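Side-chain contacts in Lem22 (Legionella pneumophila subsp. pneumophila ATCC 43290, PDB 5WD9), which is a bacterial effector of unestablished biochemical function, built as a small three-helix bundle and probably acting by binding a protein of the host cell: residues R68-Y71 and E72-L75; F34-N37 and A38-E41. All coordinates share one frame; numbering follows the deposited sequence. Where two conformers were deposited one is given.

Both contacts lie within single helices, each joining two successive turns, in a bundle of three, helices 4-24, 28-52 and 58-87. Contact 2 (34-37 with 38-41) belongs to helix 28-52, and contact 1 (68-71 with 72-75) to helix 58-87, the next helix. Their centres lie about 11 Å apart, each about 6 Å from the centre of the chain. Met74 joins them: in one of its two modelled positions, its CE packs 3.7 Å from CD2 of His39 and its CG lies 4.1 Å from CB of Ala38, a small residue that leaves room for the thioether. Around this packing of Met74 against helix 28-52, each contact carries polar side chains linked by salt bridge or water.

Contact 1 (R68-Y71 and E72-L75); sequences RSLY and EEML
Arg68 and Glu72, long and oppositely charged chains four residues apart on one side of the helix, meet through a salt bridge. NH2 of Arg68 lies 2.5 Å from OE2 of Glu72, a length too short to be taken at face value. The carboxylate oxygen sits over one face of the guanidinium, and the two planes are turned 51° apart, so the pair does not form the flat, two-pronged arrangement. Both chains bend at chi2 to meet: 73° in Arg68 and -73° in Glu72.

On the next strip of the helix the Tyr71 ring receives two apolar partners. Leu75 CG lies above one face, toward the rim, and its CD1 makes an off-centre CH-pi contact 4.1 Å from the ring centroid. In one of two modelled positions of the flexible Met74, CE approaches obliquely, 3.5 Å from CD1 of Tyr71; the side chain also touches Ile19 of helix 4-24. Beyond these partners, Tyr71 stacks with the ring of His42.

A water links Ser69 OG to Glu73, donating to OE1 of Glu73 at 2.8 Å, while OE2 of Glu73 forms a salt bridge with Lys23 of helix 4-24. Beneath these side chains run four successive i to i+4 backbone bonds, from Glu72 N to Arg68 O through Leu75 N to Tyr71 O. The chemistry thus has three parts: the Arg68-Glu72 ion pair, an aromatic-aliphatic cluster of which only Met74 is buried in the bundle, and Glu73, its carboxylate shared between water and Lys23.

Contact 2 (F34-N37 and A38-E41); sequences FLEN and AHTE
Two successive turns in the middle of helix 28-52 bring Glu36 and Thr40 together at a doubly used backbone carbonyl. Thr40 N donates to O of Glu36 at 2.8 Å in the regular helical bond, and Thr40 OG1 gives the same oxygen a second bond of 2.9 Å. The two donors reach it from opposite faces of the carbonyl plane, with the hydroxyl 37° out of that plane. The first torsion of Thr40, -60°, sets OG1 beside its own backbone N, from where this short beta-branched side chain can reach the carbonyl one turn back.

That hydroxyl is also a water hub. One water donates to it and, at 2.7 Å, to OE1 of Glu36; another donates to it and to OD1 of Asn37. The longer Glu36 reaches Arg82 in a salt bridge through OE2, while the amide of Asn37 accepts and donates at once, bonding Lys33 through OD1 and Gln18 through ND2.

Glu36 and His39 run side by side in the same direction, OE1 of Glu36 lying 3.7 Å from CB of His39, with carboxylate and imidazole planes 60° apart. Leu35 meets Ala22 and Leu77 on the other two helices. Such a helical stretch, with Leu35 and Ala38 buried and polar residues at the borders reaching the neighbouring helices, is typical of an amphipathic helix in a three-helix bundle, here with a threonine hydroxyl bonded back to the i-4 carbonyl.

Contact 1 (R68-Y71 and E72-L75)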
ATOM      1  N   ARG A  68      -0.558   4.508  -6.455  1.00  5.66           N
ATOM      2  CA  ARG A  68       0.676   4.037  -7.062  1.00  5.89           C
ATOM      3  C   ARG A  68       1.885   4.622  -6.347  1.00  7.50           C
ATOM      4  O   ARG A  68       2.886   3.930  -6.129  1.00  7.25           O
ATOM      5  CB  ARG A  68       0.672   4.397  -8.545  1.00  6.75           C
ATOM      6  CG  ARG A  68       1.987   4.118  -9.228  1.00 12.53           C
ATOM      7  CD  ARG A  68       2.235   2.656  -9.449  1.00 16.39           C
ATOM      8  NE  ARG A  68       3.549   2.459 -10.060  1.00 19.35           N
ATOM      9  CZ  ARG A  68       4.033   1.283 -10.440  1.00 21.72           C
ATOM     10  NH1 ARG A  68       3.318   0.187 -10.261  1.00 21.57           N
ATOM     11  NH2 ARG A  68       5.239   1.209 -10.991  1.00 28.22           N
ATOM     12  N   SER A  69       1.817   5.898  -5.981  1.00  8.32           N
ATOM     13  CA  SER A  69       2.927   6.504  -5.258  1.00  8.55           C
ATOM     14  C   SER A  69       3.154   5.800  -3.928  1.00  7.09           C
ATOM     15  O   SER A  69       4.302   5.541  -3.541  1.00  8.56           O
ATOM     16  CB  SER A  69       2.625   7.980  -5.025  1.00 13.82           C
ATOM     17  OG  SER A  69       3.655   8.591  -4.263  1.00 17.72           O
ATOM     18  N   LEU A  70       2.074   5.494  -3.208  1.00  6.71           N
ATOM     19  CA  LEU A  70       2.207   4.779  -1.944  1.00  6.26           C
ATOM     20  C   LEU A  70       2.745   3.373  -2.165  1.00  6.47           C
ATOM     21  O   LEU A  70       3.535   2.870  -1.358  1.00  6.87           O
ATOM     22  CB  LEU A  70       0.857   4.729  -1.246  1.00  6.71           C
ATOM     23  CG  LEU A  70       0.358   6.095  -0.792  1.00  5.91           C
ATOM     24  CD1 LEU A  70      -1.123   6.019  -0.465  1.00  7.39           C
ATOM     25  CD2 LEU A  70       1.158   6.583   0.411  1.00 10.72           C
ATOM     26  N   TYR A  71       2.308   2.711  -3.237  1.00  5.58           N
ATOM     27  CA  TYR A  71       2.810   1.378  -3.548  1.00  6.86           C
ATOM     28  C   TYR A  71       4.313   1.401  -3.774  1.00  7.09           C
ATOM     29  O   TYR A  71       5.045   0.550  -3.255  1.00  6.55           O
ATOM     30  CB  TYR A  71       2.065   0.839  -4.767  1.00  6.50           C
ATOM     31  CG  TYR A  71       2.598  -0.451  -5.322  1.00  6.57           C
ATOM     32  CD1 TYR A  71       2.491  -1.644  -4.614  1.00  8.04           C
ATOM     33  CD2 TYR A  71       3.216  -0.484  -6.557  1.00  9.05           C
ATOM     34  CE1 TYR A  71       2.987  -2.825  -5.130  1.00  7.59           C
ATOM     35  CE2 TYR A  71       3.705  -1.656  -7.082  1.00 11.32           C
ATOM     36  CZ  TYR A  71       3.589  -2.817  -6.360  1.00  9.43           C
ATOM     37  OH  TYR A  71       4.105  -3.973  -6.908  1.00 12.35           O
ATOM     38  N   GLU A  72       4.797   2.368  -4.563  1.00  6.25           N
ATOM     39  CA  GLU A  72       6.226   2.450  -4.834  1.00  7.12           C
ATOM     40  C   GLU A  72       7.011   2.729  -3.563  1.00  7.58           C
ATOM     41  O   GLU A  72       8.063   2.130  -3.331  1.00  8.70           O
ATOM     42  CB  GLU A  72       6.496   3.537  -5.877  1.00  9.09           C
ATOM     43  CG  GLU A  72       6.016   3.166  -7.264  1.00 12.33           C
ATOM     44  CD  GLU A  72       6.902   2.125  -7.910  1.00 32.83           C
ATOM     45  OE1 GLU A  72       8.100   2.060  -7.559  1.00 39.42           O
ATOM     46  OE2 GLU A  72       6.402   1.369  -8.768  1.00 40.24           O
ATOM     47  N   GLU A  73       6.503   3.622  -2.712  1.00  7.56           N
ATOM     48  CA  GLU A  73       7.179   3.879  -1.447  1.00  8.48           C
ATOM     49  C   GLU A  73       7.203   2.616  -0.589  1.00  7.92           C
ATOM     50  O   GLU A  73       8.224   2.287   0.035  1.00  8.21           O
ATOM     51  CB  GLU A  73       6.460   5.007  -0.710  1.00  9.44           C
ATOM     52  CG  GLU A  73       7.136   5.355   0.616  1.00  9.55           C
ATOM     53  CD  GLU A  73       6.394   6.406   1.411  1.00 13.80           C
ATOM     54  OE1 GLU A  73       5.217   6.684   1.114  1.00 14.50           O
ATOM     55  OE2 GLU A  73       7.007   6.942   2.360  1.00 18.13           O
ATOM     56  N   MET A  74       6.078   1.905  -0.542  1.00  7.89           N
ATOM     57  CA  MET A  74       5.999   0.673   0.234  0.66  6.57           C
ATOM     58  C   MET A  74       7.021  -0.347  -0.241  1.00  7.46           C
ATOM     59  O   MET A  74       7.664  -1.018   0.574  1.00  6.36           O
ATOM     60  CB  MET A  74       4.587   0.095   0.132  0.66  8.79           C
ATOM     61  CG  MET A  74       4.385  -1.218   0.881  0.66  8.42           C
ATOM     62  SD  MET A  74       4.783  -2.693  -0.080  0.66  8.92           S
ATOM     63  CE  MET A  74       3.562  -2.569  -1.391  0.66 10.48           C
ATOM     64  N   LEU A  75       7.181  -0.486  -1.563  1.00  6.17           N
ATOM     65  CA  LEU A  75       8.130  -1.464  -2.085  1.00  6.78           C
ATOM     66  C   LEU A  75       9.534  -1.180  -1.580  1.00  7.34           C
ATOM     67  O   LEU A  75      10.247  -2.095  -1.156  1.00  7.78           O
ATOM     68  CB  LEU A  75       8.109  -1.456  -3.611  1.00  9.42           C
ATOM     69  CG  LEU A  75       6.916  -2.060  -4.335  1.00  9.18           C
ATOM     70  CD1 LEU A  75       7.181  -1.954  -5.827  1.00 13.23           C
ATOM     71  CD2 LEU A  75       6.670  -3.487  -3.891  1.00 11.43           C
TER
HETATM   72  O   HOH W   1       4.431   7.847  -1.291  1.00 24.15           O

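Contact 2 (F34-N37 and A38-E41)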
ATOM      1  N   PHE A  34       3.450  -3.772   9.491  1.00  7.55           N
ATOM      2  CA  PHE A  34       2.673  -2.682   8.900  1.00  6.68           C
ATOM      3  C   PHE A  34       2.879  -2.616   7.392  1.00  6.09           C
ATOM      4  O   PHE A  34       1.919  -2.416   6.632  1.00  5.82           O
ATOM      5  CB  PHE A  34       3.062  -1.349   9.542  1.00  7.62           C
ATOM      6  CG  PHE A  34       2.583  -1.192  10.953  1.00 10.26           C
ATOM      7  CD1 PHE A  34       1.225  -1.250  11.250  1.00 10.96           C
ATOM      8  CD2 PHE A  34       3.484  -0.985  11.988  1.00 11.29           C
ATOM      9  CE1 PHE A  34       0.775  -1.107  12.546  1.00 13.51           C
ATOM     10  CE2 PHE A  34       3.036  -0.836  13.287  1.00 17.27           C
ATOM     11  CZ  PHE A  34       1.681  -0.893  13.561  1.00 15.25           C
ATOM     12  N   LEU A  35       4.125  -2.768   6.940  1.00  6.60           N
ATOM     13  CA  LEU A  35       4.399  -2.720   5.509  1.00  6.65           C
ATOM     14  C   LEU A  35       3.751  -3.888   4.784  1.00  6.63           C
ATOM     15  O   LEU A  35       3.214  -3.720   3.681  1.00  7.27           O
ATOM     16  CB  LEU A  35       5.910  -2.684   5.274  1.00  8.45           C
ATOM     17  CG  LEU A  35       6.573  -1.398   5.782  1.00  7.93           C
ATOM     18  CD1 LEU A  35       8.086  -1.547   5.716  1.00  9.31           C
ATOM     19  CD2 LEU A  35       6.123  -0.197   4.973  1.00  9.86           C
ATOM     20  N   GLU A  36       3.780  -5.077   5.389  1.00  7.29           N
ATOM     21  CA  GLU A  36       3.134  -6.220   4.762  1.00  7.60           C
ATOM     22  C   GLU A  36       1.629  -6.047   4.732  1.00  7.18           C
ATOM     23  O   GLU A  36       0.982  -6.504   3.787  1.00  6.89           O
ATOM     24  CB  GLU A  36       3.544  -7.521   5.451  1.00  9.63           C
ATOM     25  CG  GLU A  36       4.957  -7.994   5.069  1.00 14.85           C
ATOM     26  CD  GLU A  36       5.155  -8.319   3.576  1.00 19.47           C
ATOM     27  OE1 GLU A  36       4.186  -8.291   2.780  1.00 19.57           O
ATOM     28  OE2 GLU A  36       6.311  -8.601   3.188  1.00 22.47           O
ATOM     29  N   ASN A  37       1.047  -5.396   5.742  1.00  6.76           N
ATOM     30  CA  ASN A  37      -0.382  -5.096   5.691  1.00  7.01           C
ATOM     31  C   ASN A  37      -0.700  -4.208   4.501  1.00  6.17           C
ATOM     32  O   ASN A  37      -1.658  -4.465   3.766  1.00  5.57           O
ATOM     33  CB  ASN A  37      -0.830  -4.391   6.966  1.00  7.99           C
ATOM     34  CG  ASN A  37      -0.937  -5.308   8.144  1.00 10.58           C
ATOM     35  OD1 ASN A  37      -0.970  -6.536   8.023  1.00 12.78           O
ATOM     36  ND2 ASN A  37      -0.983  -4.706   9.315  1.00 11.05           N
ATOM     37  N   ALA A  38       0.090  -3.150   4.300  1.00  6.34           N
ATOM     38  CA  ALA A  38      -0.100  -2.302   3.125  1.00  5.78           C
ATOM     39  C   ALA A  38       0.026  -3.120   1.852  1.00  6.53           C
ATOM     40  O   ALA A  38      -0.759  -2.953   0.912  1.00  6.26           O
ATOM     41  CB  ALA A  38       0.926  -1.168   3.114  1.00  5.59           C
ATOM     42  N   HIS A  39       0.992  -4.027   1.810  1.00  5.75           N
ATOM     43  CA  HIS A  39       1.203  -4.853   0.634  1.00  5.99           C
ATOM     44  C   HIS A  39       0.004  -5.752   0.369  1.00  5.32           C
ATOM     45  O   HIS A  39      -0.481  -5.848  -0.770  1.00  5.88           O
ATOM     46  CB  HIS A  39       2.463  -5.696   0.842  1.00  7.44           C
ATOM     47  CG  HIS A  39       2.877  -6.460  -0.370  1.00  8.93           C
ATOM     48  ND1 HIS A  39       2.244  -7.610  -0.781  1.00 14.72           N
ATOM     49  CD2 HIS A  39       3.840  -6.209  -1.290  1.00 15.37           C
ATOM     50  CE1 HIS A  39       2.816  -8.050  -1.893  1.00 12.38           C
ATOM     51  NE2 HIS A  39       3.784  -7.214  -2.220  1.00 15.71           N
ATOM     52  N   THR A  40      -0.454  -6.459   1.408  1.00  4.95           N
ATOM     53  CA  THR A  40      -1.576  -7.372   1.264  1.00  5.57           C
ATOM     54  C   THR A  40      -2.800  -6.632   0.763  1.00  4.74           C
ATOM     55  O   THR A  40      -3.487  -7.086  -0.160  1.00  5.51           O
ATOM     56  CB  THR A  40      -1.883  -8.016   2.611  1.00  6.39           C
ATOM     57  OG1 THR A  40      -0.724  -8.744   3.043  1.00  7.52           O
ATOM     58  CG2 THR A  40      -3.080  -8.964   2.493  1.00  7.75           C
ATOM     59  N   GLU A  41      -3.119  -5.500   1.384  1.00  4.61           N
ATOM     60  CA  GLU A  41      -4.336  -4.805   1.026  1.00  6.02           C
ATOM     61  C   GLU A  41      -4.264  -4.302  -0.402  1.00  4.61           C
ATOM     62  O   GLU A  41      -5.234  -4.407  -1.154  1.00  5.96           O
ATOM     63  CB  GLU A  41      -4.570  -3.655   1.995  1.00  6.02           C
ATOM     64  CG  GLU A  41      -6.021  -3.221   2.078  1.00  6.21           C
ATOM     65  CD  GLU A  41      -6.966  -4.269   2.641  1.00  5.80           C
ATOM     66  OE1 GLU A  41      -6.494  -5.290   3.185  1.00  6.98           O
ATOM     67  OE2 GLU A  41      -8.181  -4.083   2.523  1.00  6.76           O
TER
HETATM   68  O   HOH W   2       1.738  -9.314   2.229  1.00 18.77           O
HETATM   69  O   HOH W   3      -4.441  -5.981   4.846  1.00 13.04           O
HETATM   70  O   HOH W   4      -0.901  -8.645   5.907  1.00 13.59           O